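Local structure of enoyl-CoA hydratase/isomerase (Pseudomonas aeruginosa, 3LAO) at residues A60-A71 / P107-T118; M124-R134 / L186-E196. The protein probably catalyses the addition of water to the unsaturated side chain of a steroid acyl-CoA, as a homotrimeric member of the enoyl-CoA hydratase/isomerase family. All coordinates share one frame; numbering follows the deposited sequence.

Interaction 1 of 2, residues A60-A71 / P107-T118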
loop_
_atom_site.group_PDB
_atom_site.type_symbol
_atom_site.label_atom_id
_atom_site.label_comp_id
_atom_site.label_asym_id
_atom_site.label_seq_id
_atom_site.Cartn_x
_atom_site.Cartn_y
_atom_site.Cartn_z
ATOM N N ALA B 60 -1.283 0.151 -24.784
ATOM C CA ALA B 60 -2.151 1.226 -25.204
ATOM C C ALA B 60 -1.617 2.532 -24.599
ATOM O O ALA B 60 -1.169 2.547 -23.448
ATOM C CB ALA B 60 -3.547 0.931 -24.714
ATOM N N VAL B 61 -1.643 3.621 -25.357
ATOM C CA VAL B 61 -1.339 4.924 -24.760
ATOM C C VAL B 61 -2.562 5.840 -24.797
ATOM O O VAL B 61 -3.074 6.198 -25.881
ATOM C CB VAL B 61 -0.196 5.617 -25.499
ATOM C CG1 VAL B 61 0.114 6.925 -24.823
ATOM C CG2 VAL B 61 1.025 4.691 -25.553
ATOM N N LEU B 62 -3.061 6.181 -23.619
ATOM C CA LEU B 62 -4.182 7.107 -23.512
ATOM C C LEU B 62 -3.660 8.514 -23.308
ATOM O O LEU B 62 -2.910 8.752 -22.397
ATOM C CB LEU B 62 -5.073 6.751 -22.335
ATOM C CG LEU B 62 -6.209 7.716 -21.965
ATOM C CD1 LEU B 62 -7.316 7.844 -23.044
ATOM C CD2 LEU B 62 -6.808 7.180 -20.712
ATOM N N PHE B 63 -4.063 9.438 -24.177
ATOM C CA PHE B 63 -3.691 10.843 -24.062
ATOM C C PHE B 63 -4.896 11.759 -24.442
ATOM O O PHE B 63 -6.007 11.286 -24.794
ATOM C CB PHE B 63 -2.464 11.112 -24.955
ATOM C CG PHE B 63 -2.779 11.131 -26.418
ATOM C CD1 PHE B 63 -3.005 9.952 -27.107
ATOM C CD2 PHE B 63 -2.914 12.344 -27.093
ATOM C CE1 PHE B 63 -3.320 9.957 -28.502
ATOM C CE2 PHE B 63 -3.252 12.375 -28.484
ATOM C CZ PHE B 63 -3.438 11.172 -29.181
ATOM N N ALA B 64 -4.680 13.067 -24.355
ATOM C CA ALA B 64 -5.731 14.044 -24.655
ATOM C C ALA B 64 -5.233 15.022 -25.714
ATOM O O ALA B 64 -4.106 15.535 -25.625
ATOM C CB ALA B 64 -6.185 14.796 -23.382
ATOM N N HIS B 65 -6.061 15.250 -26.732
ATOM C CA HIS B 65 -5.810 16.337 -27.669
ATOM C C HIS B 65 -6.098 17.631 -26.932
ATOM O O HIS B 65 -6.907 17.644 -25.993
ATOM C CB HIS B 65 -6.696 16.198 -28.890
ATOM C CG HIS B 65 -6.404 14.972 -29.704
ATOM N ND1 HIS B 65 -5.362 14.910 -30.606
ATOM C CD2 HIS B 65 -7.003 13.758 -29.746
ATOM C CE1 HIS B 65 -5.340 13.717 -31.167
ATOM N NE2 HIS B 65 -6.330 12.999 -30.665
ATOM N N GLY B 66 -5.402 18.705 -27.306
ATOM C CA GLY B 66 -5.678 20.005 -26.714
ATOM C C GLY B 66 -4.713 20.302 -25.593
ATOM O O GLY B 66 -3.639 19.715 -25.531
ATOM N N GLU B 67 -5.110 21.215 -24.708
ATOM C CA GLU B 67 -4.256 21.698 -23.621
ATOM C C GLU B 67 -4.684 21.084 -22.295
ATOM O O GLU B 67 -4.043 21.288 -21.268
ATOM C CB GLU B 67 -4.309 23.236 -23.540
ATOM C CG GLU B 67 -3.672 23.968 -24.753
ATOM C CD GLU B 67 -4.043 25.460 -24.857
ATOM O OE1 GLU B 67 -5.257 25.785 -24.870
ATOM O OE2 GLU B 67 -3.121 26.304 -24.948
ATOM N N HIS B 68 -5.768 20.323 -22.322
ATOM C CA HIS B 68 -6.362 19.822 -21.092
ATOM C C HIS B 68 -6.733 18.372 -21.126
ATOM O O HIS B 68 -7.504 17.939 -21.966
ATOM C CB HIS B 68 -7.584 20.668 -20.758
ATOM C CG HIS B 68 -7.241 22.095 -20.492
ATOM N ND1 HIS B 68 -6.628 22.504 -19.323
ATOM C CD2 HIS B 68 -7.355 23.201 -21.268
ATOM C CE1 HIS B 68 -6.406 23.807 -19.383
ATOM N NE2 HIS B 68 -6.842 24.254 -20.548
ATOM N N PHE B 69 -6.198 17.608 -20.189
ATOM C CA PHE B 69 -6.547 16.205 -20.128
ATOM C C PHE B 69 -8.064 15.996 -19.978
ATOM O O PHE B 69 -8.694 15.450 -20.884
ATOM C CB PHE B 69 -5.761 15.484 -19.049
ATOM C CG PHE B 69 -5.942 13.997 -19.084
ATOM C CD1 PHE B 69 -5.439 13.265 -20.130
ATOM C CD2 PHE B 69 -6.612 13.339 -18.066
ATOM C CE1 PHE B 69 -5.622 11.899 -20.176
ATOM C CE2 PHE B 69 -6.763 11.978 -18.095
ATOM C CZ PHE B 69 -6.277 11.261 -19.160
ATOM N N THR B 70 -8.657 16.428 -18.870
ATOM C CA THR B 70 -10.124 16.409 -18.769
ATOM C C THR B 70 -10.673 17.298 -17.659
ATOM O O THR B 70 -10.102 17.357 -16.570
ATOM C CB THR B 70 -10.710 14.989 -18.583
ATOM O OG1 THR B 70 -12.136 15.073 -18.562
ATOM C CG2 THR B 70 -10.279 14.405 -17.277
ATOM N N ALA B 71 -11.789 17.985 -17.944
ATOM C CA ALA B 71 -12.480 18.784 -16.928
ATOM C C ALA B 71 -13.417 17.917 -16.102
ATOM O O ALA B 71 -14.105 18.417 -15.211
ATOM C CB ALA B 71 -13.242 19.946 -17.553
ATOM N N PRO B 107 -1.470 -3.770 -20.976
ATOM C CA PRO B 107 -0.955 -2.589 -20.271
ATOM C C PRO B 107 -1.506 -1.285 -20.765
ATOM O O PRO B 107 -1.788 -1.158 -21.921
ATOM C CB PRO B 107 0.564 -2.637 -20.556
ATOM C CG PRO B 107 0.827 -4.073 -20.809
ATOM C CD PRO B 107 -0.382 -4.583 -21.548
ATOM N N LEU B 108 -1.628 -0.304 -19.888
ATOM C CA LEU B 108 -2.053 1.015 -20.317
ATOM C C LEU B 108 -1.127 2.064 -19.737
ATOM O O LEU B 108 -0.788 2.030 -18.564
ATOM C CB LEU B 108 -3.487 1.262 -19.868
ATOM C CG LEU B 108 -4.043 2.673 -20.045
ATOM C CD1 LEU B 108 -4.246 2.930 -21.479
ATOM C CD2 LEU B 108 -5.357 2.656 -19.354
ATOM N N VAL B 109 -0.690 2.978 -20.580
ATOM C CA VAL B 109 0.170 4.055 -20.172
ATOM C C VAL B 109 -0.644 5.310 -20.441
ATOM O O VAL B 109 -1.355 5.384 -21.442
ATOM C CB VAL B 109 1.436 4.105 -21.034
ATOM C CG1 VAL B 109 2.145 5.465 -20.871
ATOM C CG2 VAL B 109 2.354 2.956 -20.696
ATOM N N VAL B 110 -0.560 6.290 -19.552
ATOM C CA VAL B 110 -1.326 7.482 -19.760
ATOM C C VAL B 110 -0.480 8.747 -19.646
ATOM O O VAL B 110 0.370 8.876 -18.737
ATOM C CB VAL B 110 -2.542 7.547 -18.802
ATOM C CG1 VAL B 110 -2.073 7.722 -17.302
ATOM C CG2 VAL B 110 -3.425 8.687 -19.234
ATOM N N ALA B 111 -0.723 9.678 -20.565
ATOM C CA ALA B 111 -0.101 11.016 -20.542
ATOM C C ALA B 111 -1.131 12.111 -20.234
ATOM O O ALA B 111 -2.148 12.197 -20.914
ATOM C CB ALA B 111 0.575 11.297 -21.900
ATOM N N VAL B 112 -0.854 12.958 -19.243
ATOM C CA VAL B 112 -1.779 14.030 -18.849
ATOM C C VAL B 112 -1.133 15.419 -18.760
ATOM O O VAL B 112 -0.006 15.575 -18.290
ATOM C CB VAL B 112 -2.367 13.807 -17.459
ATOM C CG1 VAL B 112 -3.057 12.455 -17.350
ATOM C CG2 VAL B 112 -1.291 13.905 -16.500
ATOM N N GLN B 113 -1.915 16.426 -19.121
ATOM C CA GLN B 113 -1.462 17.813 -19.121
ATOM C C GLN B 113 -2.578 18.773 -18.752
ATOM O O GLN B 113 -3.772 18.515 -19.014
ATOM C CB GLN B 113 -0.967 18.207 -20.513
ATOM C CG GLN B 113 -2.092 18.584 -21.496
ATOM C CD GLN B 113 -2.752 17.382 -22.164
ATOM O OE1 GLN B 113 -3.041 16.360 -21.516
ATOM N NE2 GLN B 113 -3.031 17.514 -23.474
ATOM N N GLY B 114 -2.172 19.907 -18.192
ATOM C CA GLY B 114 -3.082 20.995 -17.893
ATOM C C GLY B 114 -4.040 20.759 -16.735
ATOM O O GLY B 114 -3.688 20.971 -15.581
ATOM N N THR B 115 -5.251 20.343 -17.076
ATOM C CA THR B 115 -6.349 20.218 -16.147
ATOM C C THR B 115 -6.773 18.762 -16.043
ATOM O O THR B 115 -6.895 18.080 -17.044
ATOM C CB THR B 115 -7.546 21.056 -16.621
ATOM O OG1 THR B 115 -7.516 22.332 -15.988
ATOM C CG2 THR B 115 -8.841 20.388 -16.275
ATOM N N CYS B 116 -6.994 18.298 -14.817
ATOM C CA CYS B 116 -7.293 16.892 -14.572
ATOM C C CYS B 116 -8.306 16.732 -13.444
ATOM O O CYS B 116 -7.965 16.286 -12.349
ATOM C CB CYS B 116 -6.012 16.122 -14.243
ATOM S SG CYS B 116 -6.150 14.329 -14.431
ATOM N N TRP B 117 -9.554 17.100 -13.719
ATOM C CA TRP B 117 -10.575 17.181 -12.682
ATOM C C TRP B 117 -11.188 15.811 -12.404
ATOM O O TRP B 117 -11.358 15.001 -13.315
ATOM C CB TRP B 117 -11.667 18.174 -13.082
ATOM C CG TRP B 117 -11.207 19.600 -13.089
ATOM C CD1 TRP B 117 -11.769 20.638 -13.773
ATOM C CD2 TRP B 117 -10.088 20.146 -12.379
ATOM N NE1 TRP B 117 -11.070 21.797 -13.532
ATOM C CE2 TRP B 117 -10.034 21.521 -12.681
ATOM C CE3 TRP B 117 -9.128 19.604 -11.519
ATOM C CZ2 TRP B 117 -9.057 22.362 -12.152
ATOM C CZ3 TRP B 117 -8.159 20.442 -10.995
ATOM C CH2 TRP B 117 -8.131 21.805 -11.313
ATOM N N THR B 118 -11.518 15.562 -11.141
ATOM C CA THR B 118 -12.461 14.507 -10.790
ATOM C C THR B 118 -12.158 13.221 -11.551
ATOM O O THR B 118 -11.352 12.401 -11.109
ATOM C CB THR B 118 -13.913 14.931 -11.076
ATOM O OG1 THR B 118 -13.955 16.334 -11.370
ATOM C CG2 THR B 118 -14.799 14.643 -9.874
HETATM O O HOH W 1 -2.373 13.946 -22.924
#

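Interaction 2 of 2, residues M124-R134 / L186-E196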
loop_
_atom_site.group_PDB
_atom_site.type_symbol
_atom_site.label_atom_id
_atom_site.label_comp_id
_atom_site.label_asym_id
_atom_site.label_seq_id
_atom_site.Cartn_x
_atom_site.Cartn_y
_atom_site.Cartn_z
HETATM N N MSE B 124 -6.553 8.227 -14.550
HETATM C CA MSE B 124 -5.116 8.120 -14.495
HETATM C C MSE B 124 -4.611 6.997 -13.585
HETATM O O MSE B 124 -3.607 6.354 -13.884
HETATM C CB MSE B 124 -4.552 9.442 -14.026
HETATM C CG MSE B 124 -3.087 9.538 -14.181
HETATM SE SE MSE B 124 -2.483 11.194 -13.405
HETATM C CE MSE B 124 -2.829 10.822 -11.529
ATOM N N LEU B 125 -5.299 6.749 -12.477
ATOM C CA LEU B 125 -4.827 5.738 -11.518
ATOM C C LEU B 125 -5.187 4.319 -11.945
ATOM O O LEU B 125 -4.819 3.368 -11.290
ATOM C CB LEU B 125 -5.408 5.975 -10.134
ATOM C CG LEU B 125 -5.060 7.300 -9.468
ATOM C CD1 LEU B 125 -5.945 7.526 -8.230
ATOM C CD2 LEU B 125 -3.574 7.289 -9.130
ATOM N N ASN B 126 -5.943 4.190 -13.021
ATOM C CA ASN B 126 -6.285 2.906 -13.539
ATOM C C ASN B 126 -5.230 2.442 -14.543
ATOM O O ASN B 126 -5.312 1.368 -15.113
ATOM C CB ASN B 126 -7.642 2.988 -14.213
ATOM C CG ASN B 126 -8.194 1.624 -14.556
ATOM O OD1 ASN B 126 -8.451 0.810 -13.661
ATOM N ND2 ASN B 126 -8.357 1.348 -15.854
ATOM N N ALA B 127 -4.234 3.263 -14.770
ATOM C CA ALA B 127 -3.192 2.932 -15.726
ATOM C C ALA B 127 -1.951 2.337 -15.023
ATOM O O ALA B 127 -1.846 2.349 -13.806
ATOM C CB ALA B 127 -2.812 4.169 -16.487
ATOM N N ASP B 128 -1.009 1.826 -15.801
ATOM C CA ASP B 128 0.209 1.250 -15.240
ATOM C C ASP B 128 1.389 2.196 -15.187
ATOM O O ASP B 128 2.289 2.020 -14.401
ATOM C CB ASP B 128 0.549 0.053 -16.071
ATOM C CG ASP B 128 -0.608 -0.887 -16.151
ATOM O OD1 ASP B 128 -1.218 -1.114 -15.087
ATOM O OD2 ASP B 128 -0.942 -1.346 -17.263
ATOM N N ILE B 129 1.386 3.184 -16.061
ATOM C CA ILE B 129 2.381 4.240 -16.098
ATOM C C ILE B 129 1.628 5.517 -16.403
ATOM O O ILE B 129 0.764 5.564 -17.324
ATOM C CB ILE B 129 3.353 4.072 -17.240
ATOM C CG1 ILE B 129 4.003 2.674 -17.214
ATOM C CG2 ILE B 129 4.350 5.241 -17.238
ATOM C CD1 ILE B 129 4.877 2.383 -16.047
ATOM N N ALA B 130 1.939 6.535 -15.608
ATOM C CA ALA B 130 1.311 7.832 -15.718
ATOM C C ALA B 130 2.362 8.916 -15.780
ATOM O O ALA B 130 3.174 9.062 -14.870
ATOM C CB ALA B 130 0.316 8.075 -14.515
ATOM N N VAL B 131 2.351 9.664 -16.866
ATOM C CA VAL B 131 3.236 10.794 -17.027
ATOM C C VAL B 131 2.468 12.117 -17.152
ATOM O O VAL B 131 1.558 12.233 -17.958
ATOM C CB VAL B 131 4.079 10.599 -18.284
ATOM C CG1 VAL B 131 4.899 11.839 -18.582
ATOM C CG2 VAL B 131 4.973 9.377 -18.097
ATOM N N ALA B 132 2.874 13.113 -16.376
ATOM C CA ALA B 132 2.224 14.412 -16.370
ATOM C C ALA B 132 3.199 15.558 -16.663
ATOM O O ALA B 132 4.367 15.532 -16.261
ATOM C CB ALA B 132 1.532 14.658 -15.023
ATOM N N ALA B 133 2.689 16.559 -17.364
ATOM C CA ALA B 133 3.385 17.817 -17.606
ATOM C C ALA B 133 3.499 18.561 -16.288
ATOM O O ALA B 133 2.544 18.591 -15.511
ATOM C CB ALA B 133 2.586 18.662 -18.614
ATOM N N ARG B 134 4.673 19.113 -16.016
ATOM C CA ARG B 134 4.839 20.028 -14.896
ATOM C C ARG B 134 3.744 21.085 -14.946
ATOM O O ARG B 134 3.441 21.623 -16.019
ATOM C CB ARG B 134 6.196 20.700 -14.994
ATOM C CG ARG B 134 6.496 21.706 -13.921
ATOM C CD ARG B 134 7.999 21.714 -13.653
ATOM N NE ARG B 134 8.394 20.553 -12.854
ATOM C CZ ARG B 134 9.225 19.590 -13.261
ATOM N NH1 ARG B 134 9.772 19.634 -14.479
ATOM N NH2 ARG B 134 9.514 18.584 -12.438
ATOM N N LEU B 186 1.185 8.945 -7.508
ATOM C CA LEU B 186 0.115 8.807 -8.484
ATOM C C LEU B 186 0.688 8.856 -9.910
ATOM O O LEU B 186 0.068 8.409 -10.854
ATOM C CB LEU B 186 -0.957 9.873 -8.274
ATOM C CG LEU B 186 -1.474 10.132 -6.850
ATOM C CD1 LEU B 186 -2.356 11.350 -6.848
ATOM C CD2 LEU B 186 -2.238 8.980 -6.273
ATOM N N LEU B 187 1.886 9.393 -10.053
ATOM C CA LEU B 187 2.481 9.563 -11.371
ATOM C C LEU B 187 3.704 8.745 -11.358
ATOM O O LEU B 187 4.234 8.472 -10.289
ATOM C CB LEU B 187 2.960 11.002 -11.559
ATOM C CG LEU B 187 1.725 11.868 -11.612
ATOM C CD1 LEU B 187 2.068 13.339 -11.781
ATOM C CD2 LEU B 187 0.947 11.353 -12.789
ATOM N N THR B 188 4.180 8.385 -12.538
ATOM C CA THR B 188 5.420 7.669 -12.642
ATOM C C THR B 188 6.483 8.713 -12.783
ATOM O O THR B 188 7.575 8.579 -12.240
ATOM C CB THR B 188 5.423 6.774 -13.906
ATOM O OG1 THR B 188 4.165 6.093 -14.037
ATOM C CG2 THR B 188 6.567 5.764 -13.875
ATOM N N GLU B 189 6.157 9.772 -13.520
ATOM C CA GLU B 189 7.152 10.785 -13.845
ATOM C C GLU B 189 6.536 12.158 -14.149
ATOM O O GLU B 189 5.454 12.254 -14.733
ATOM C CB GLU B 189 7.993 10.331 -15.040
ATOM C CG GLU B 189 9.290 11.121 -15.199
ATOM C CD GLU B 189 10.171 10.582 -16.334
ATOM O OE1 GLU B 189 10.186 9.353 -16.543
ATOM O OE2 GLU B 189 10.840 11.386 -17.022
ATOM N N VAL B 190 7.248 13.221 -13.773
ATOM C CA VAL B 190 6.842 14.560 -14.158
ATOM C C VAL B 190 7.810 15.132 -15.163
ATOM O O VAL B 190 9.024 15.042 -14.960
ATOM C CB VAL B 190 6.804 15.473 -12.976
ATOM C CG1 VAL B 190 6.619 16.855 -13.480
ATOM C CG2 VAL B 190 5.644 15.083 -12.059
ATOM N N VAL B 191 7.286 15.695 -16.261
ATOM C CA VAL B 191 8.146 16.202 -17.355
ATOM C C VAL B 191 7.768 17.598 -17.825
ATOM O O VAL B 191 6.680 18.093 -17.513
ATOM C CB VAL B 191 8.202 15.258 -18.581
ATOM C CG1 VAL B 191 8.731 13.899 -18.184
ATOM C CG2 VAL B 191 6.822 15.124 -19.248
ATOM N N GLU B 192 8.673 18.225 -18.579
ATOM C CA GLU B 192 8.456 19.576 -19.126
ATOM C C GLU B 192 7.233 19.616 -20.026
ATOM O O GLU B 192 6.978 18.657 -20.767
ATOM C CB GLU B 192 9.686 20.060 -19.891
ATOM C CG GLU B 192 10.899 20.417 -18.998
ATOM C CD GLU B 192 10.520 21.201 -17.740
ATOM O OE1 GLU B 192 10.096 22.369 -17.873
ATOM O OE2 GLU B 192 10.643 20.645 -16.616
ATOM N N PRO B 193 6.461 20.719 -19.960
ATOM C CA PRO B 193 5.179 20.782 -20.687
ATOM C C PRO B 193 5.438 20.551 -22.167
ATOM O O PRO B 193 6.414 21.095 -22.680
ATOM C CB PRO B 193 4.686 22.225 -20.444
ATOM C CG PRO B 193 5.472 22.735 -19.305
ATOM C CD PRO B 193 6.801 22.006 -19.326
ATOM N N GLY B 194 4.612 19.746 -22.826
ATOM C CA GLY B 194 4.869 19.379 -24.215
ATOM C C GLY B 194 5.619 18.074 -24.446
ATOM O O GLY B 194 5.711 17.598 -25.576
ATOM N N GLU B 195 6.148 17.499 -23.365
ATOM C CA GLU B 195 6.960 16.290 -23.452
ATOM C C GLU B 195 6.238 15.070 -22.898
ATOM O O GLU B 195 6.788 13.971 -22.899
ATOM C CB GLU B 195 8.283 16.468 -22.701
ATOM C CG GLU B 195 9.351 17.160 -23.506
ATOM C CD GLU B 195 9.412 16.615 -24.933
ATOM O OE1 GLU B 195 9.079 17.393 -25.861
ATOM O OE2 GLU B 195 9.761 15.412 -25.122
ATOM N N GLU B 196 5.012 15.242 -22.425
ATOM C CA GLU B 196 4.394 14.141 -21.717
ATOM C C GLU B 196 4.053 12.978 -22.662
ATOM O O GLU B 196 4.170 11.813 -22.284
ATOM C CB GLU B 196 3.218 14.586 -20.828
ATOM C CG GLU B 196 1.990 15.093 -21.576
ATOM C CD GLU B 196 2.152 16.516 -22.193
ATOM O OE1 GLU B 196 3.152 17.233 -21.896
ATOM O OE2 GLU B 196 1.253 16.907 -22.987
#

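Interaction 1 of 2, residues A60-A71 / P107-T118
Ala60, Val61 and Leu62 pair in parallel register with Leu108, Val109 and Val110, joining two inner strands of the crotonase-fold sheet. Val61 and Val109 turn to the face covered by helix 196-209, whereas Leu62 and Val110 lie side by side on the other; branched apolar residues suit this doubly buried layer. Beyond Ala111 the chains diverge. A water bridges the fork, receiving a hydrogen bond from Ala64 N (2.9 Å) and donating to Ala111 O and Gln113 OE1.

Phe69 then packs back onto the second strand, held by the bond from Phe69 N to Gln113 O at 2.8 Å. Phe69 CB sits 3.5 Å from Thr115 O, and CG, anti to the backbone N (chi1 -172°), carries the ring over Val112. Val112 CG1 stands 3.5 Å from the Phe69 ring centroid in a CH-pi contact almost on the ring normal. Further along, CD1 approaches Ala111 O obliquely, Phe69 CD2 meets Cys116 SG at 3.8 Å, and CZ reaches Val110 CG2. One large flat apolar side chain thus touches five residues of 107-118.

A second, shorter pairing follows: Thr70 N bonds to Thr115 O and Trp117 N to Thr70 O. In crotonases the loop entered at 69-71 and the start of the helix after 115-117 supply the two oxyanion-hole N-H groups, so this pairing probably sets the two regions side by side. Gly114, with positive phi (72°), lets the backbone turn close under Glu67 O.

Glutamine suits position 113 because its amide both gives and accepts: Gln113 NE2 lies 3.1 Å from Ala64 O and equally far from Gly66 O, donating to both from above their carbonyl planes.

Interaction 2 of 2, residues M124-R134 / L186-E196
The last strand of the chain's main crotonase-fold sheet, 189-191, adds here in parallel to strand 129-133. Val131, Ala132 and Ala133 pair with Glu189, Val190 and Val191, the ladder running through Ala132 N to Glu189 O and Val191 N to Ala132 O (2.9 Å). At its start Thr188 grips both polar backbone atoms of Ala130: Thr188 N donates to Ala130 O at 2.6 Å, in the carbonyl plane, and Thr188 OG1 accepts from Ala130 N at 2.8 Å. The hydroxyl, beside its own backbone N (chi1 -44°), is also bonded to Thr164 OG1 of a second subunit, so threonine serves fold and trimer together.

Small alanines admit the leucines closely. Leu187 CD1 meets Ala132 CB at 3.5 Å. Leu187 CD2 touches both Ala130 CB and, at 3.5 Å, the SE atom of Met124, present as selenomethionine, whose flexible chain crosses Leu187 at about a right angle. At the exposed end the Arg134 guanidinium lays one face over Val190 CG1 and lies edge-on to Glu192 in a salt bridge whose hydrogen bond is weak and bent (118°).

Leu186 and Leu125 meet through their CD2 methyls and face helix 156-161; Leu187 and Val190 pack on helix 178-183, and strand 108-112 flanks strand 129-133.

Interactions 1 and 2 are successive seams of one sheet, their centres about 9 Å apart. Strand 108-112 belongs to the first and its neighbour 129-133 to the second; Val110 N lies 2.7 Å from Ile129 O and Leu108 O 2.8 Å from Asp128 N, both probable hydrogen bonds. Val112 CG2 touches Ala132 CB at 3.3 Å, so the side chains of the two contacts meet there. Helix 119-125 connects the contacts along the chain: it starts just after strand 115-117 of interaction 1, near the probable oxyanion hole, and ends in interaction 2. Interaction 2 also reaches the trimer interface; substrate probably binds in elongated tunnels between the subunits.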